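Low molecular weight phosphotyrosine protein phosphatase (PDB 5Z3M) probably acts as a low molecular weight protein tyrosine phosphatase, removing phosphate from phosphotyrosine residues. Local coordinates at residues T44-K49 with V72-Q77. Sequence-based numbering, arbitrary orientation.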
loop_
_atom_site.group_PDB
_atom_site.type_symbol
_atom_site.label_atom_id
_atom_site.label_comp_id
_atom_site.label_asym_id
_atom_site.label_seq_id
_atom_site.Cartn_x
_atom_site.Cartn_y
_atom_site.Cartn_z
ATOM N N THR A 44 -12.286 -14.383 3.234
ATOM C CA THR A 44 -13.508 -14.980 3.772
ATOM C C THR A 44 -13.345 -15.205 5.264
ATOM O O THR A 44 -14.279 -15.011 6.046
ATOM C CB THR A 44 -13.852 -16.324 3.105
ATOM O OG1 THR A 44 -13.015 -17.356 3.639
ATOM C CG2 THR A 44 -13.670 -16.245 1.612
ATOM N N LEU A 45 -12.147 -15.650 5.635
ATOM C CA LEU A 45 -11.788 -15.921 7.023
ATOM C C LEU A 45 -11.151 -14.682 7.652
ATOM O O LEU A 45 -10.330 -14.015 7.022
ATOM C CB LEU A 45 -10.819 -17.111 7.116
ATOM C CG LEU A 45 -10.560 -17.687 8.515
ATOM C CD1 LEU A 45 -11.652 -18.672 8.899
ATOM C CD2 LEU A 45 -9.176 -18.333 8.644
ATOM N N LYS A 46 -11.534 -14.371 8.887
ATOM C CA LYS A 46 -10.983 -13.212 9.587
ATOM C C LYS A 46 -9.632 -13.565 10.203
ATOM O O LYS A 46 -9.493 -14.612 10.834
ATOM C CB LYS A 46 -11.959 -12.723 10.664
ATOM C CG LYS A 46 -11.495 -11.508 11.463
ATOM C CD LYS A 46 -12.339 -10.284 11.130
ATOM C CE LYS A 46 -11.749 -9.477 9.983
ATOM N NZ LYS A 46 -12.738 -8.523 9.398
ATOM N N THR A 47 -8.637 -12.703 10.009
ATOM C CA THR A 47 -7.303 -12.942 10.561
ATOM C C THR A 47 -6.914 -11.873 11.574
ATOM O O THR A 47 -7.508 -10.796 11.613
ATOM C CB THR A 47 -6.229 -12.990 9.457
ATOM O OG1 THR A 47 -6.241 -11.766 8.715
ATOM C CG2 THR A 47 -6.478 -14.156 8.515
ATOM N N GLY A 48 -5.911 -12.177 12.391
ATOM C CA GLY A 48 -5.375 -11.199 13.317
ATOM C C GLY A 48 -4.522 -10.199 12.563
ATOM O O GLY A 48 -4.392 -9.041 12.972
ATOM N N LYS A 49 -3.959 -10.661 11.447
ATOM C CA LYS A 49 -3.043 -9.879 10.615
ATOM C C LYS A 49 -3.594 -8.526 10.193
ATOM O O LYS A 49 -4.803 -8.305 10.202
ATOM C CB LYS A 49 -2.664 -10.671 9.360
ATOM C CG LYS A 49 -1.450 -11.566 9.525
ATOM C CD LYS A 49 -1.820 -13.028 9.393
ATOM C CE LYS A 49 -1.500 -13.772 10.672
ATOM N NZ LYS A 49 -0.595 -14.922 10.419
ATOM N N VAL A 72 -5.369 -5.812 5.200
ATOM C CA VAL A 72 -6.230 -6.985 5.232
ATOM C C VAL A 72 -7.708 -6.595 5.378
ATOM O O VAL A 72 -8.049 -5.641 6.084
ATOM C CB VAL A 72 -5.800 -7.931 6.387
ATOM C CG1 VAL A 72 -6.777 -9.091 6.555
ATOM C CG2 VAL A 72 -4.379 -8.448 6.146
ATOM N N GLN A 73 -8.566 -7.307 4.656
ATOM C CA GLN A 73 -10.010 -7.116 4.719
ATOM C C GLN A 73 -10.674 -8.481 4.743
ATOM O O GLN A 73 -10.247 -9.388 4.029
ATOM C CB GLN A 73 -10.534 -6.329 3.511
ATOM C CG GLN A 73 -10.401 -4.819 3.555
ATOM C CD GLN A 73 -11.111 -4.164 2.378
ATOM O OE1 GLN A 73 -10.898 -2.989 2.076
ATOM N NE2 GLN A 73 -11.966 -4.928 1.710
ATOM N N GLN A 74 -11.714 -8.634 5.551
ATOM C CA GLN A 74 -12.602 -9.772 5.390
ATOM C C GLN A 74 -13.802 -9.267 4.600
ATOM O O GLN A 74 -14.082 -8.067 4.606
ATOM C CB GLN A 74 -13.004 -10.364 6.745
ATOM C CG GLN A 74 -13.625 -11.750 6.684
ATOM C CD GLN A 74 -15.054 -11.753 7.183
ATOM O OE1 GLN A 74 -15.330 -12.152 8.314
ATOM N NE2 GLN A 74 -15.972 -11.298 6.341
ATOM N N VAL A 75 -14.482 -10.170 3.896
ATOM C CA VAL A 75 -15.580 -9.795 3.003
ATOM C C VAL A 75 -16.845 -9.460 3.794
ATOM O O VAL A 75 -17.166 -10.121 4.779
ATOM C CB VAL A 75 -15.874 -10.917 1.985
ATOM C CG1 VAL A 75 -16.446 -12.140 2.678
ATOM C CG2 VAL A 75 -16.814 -10.435 0.896
ATOM N N THR A 76 -17.556 -8.419 3.369
ATOM C CA THR A 76 -18.731 -7.947 4.104
ATOM C C THR A 76 -19.973 -7.860 3.221
ATOM O O THR A 76 -19.880 -7.504 2.050
ATOM C CB THR A 76 -18.468 -6.566 4.747
ATOM O OG1 THR A 76 -18.423 -5.562 3.728
ATOM C CG2 THR A 76 -17.153 -6.577 5.507
ATOM N N GLN A 77 -21.131 -8.170 3.798
ATOM C CA GLN A 77 -22.395 -8.234 3.062
ATOM C C GLN A 77 -22.669 -7.039 2.134
ATOM O O GLN A 77 -23.372 -7.180 1.136
ATOM C CB GLN A 77 -23.552 -8.391 4.053
ATOM C CG GLN A 77 -23.710 -9.781 4.633
ATOM C CD GLN A 77 -24.116 -10.810 3.595
ATOM O OE1 GLN A 77 -24.704 -10.480 2.565
ATOM N NE2 GLN A 77 -23.802 -12.070 3.865
#
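The carboxamide of Gln74 has one face turned to the backbone carbonyl of Thr44, whose O stands above its plane, 3.5 Å from Gln74 CD. Lys46 CB lies close to the amide plane, 4.1 Å from Gln74 OE1. The exact rotation of this amide is doubtful, because its nitrogen end is modelled too near Val75 O. No hydrogen bond joins the two segments, so contact rests on packing. Gln74 swings its CG away from its own backbone N (chi1 -165°), and CG approaches Thr44 O to 3.4 Å. The Lys46 side chain, bent at chi2 and chi3, crosses Gln74 at about a right angle and lays CE against Gln74 CB at 3.6 Å. Further along, Thr47 OG1 meets Val72 CG1 at 3.5 Å, again crosswise, while Val72 CB faces Lys49 O at 4.0 Å. At the other end, Val75 CG1 reaches Thr44 CA.

The segments run roughly antiparallel, 160° apart, as surface loops: 44-49 leads from strand 38-43 toward helix 54-61, and the loop 72-77 follows that helix and precedes helix 79-82. Both border the loop 12-18, the C(X)5R P-loop that in this family binds the phosphate, with Cys12 the predicted nucleophile: Thr44 bonds through its backbone to Cys12 and Thr13, Gln73 N to Asn15 OD1, and Val72 packs on Leu16. Gln73 also pairs with Gly43, at the end of edge strand 38-43.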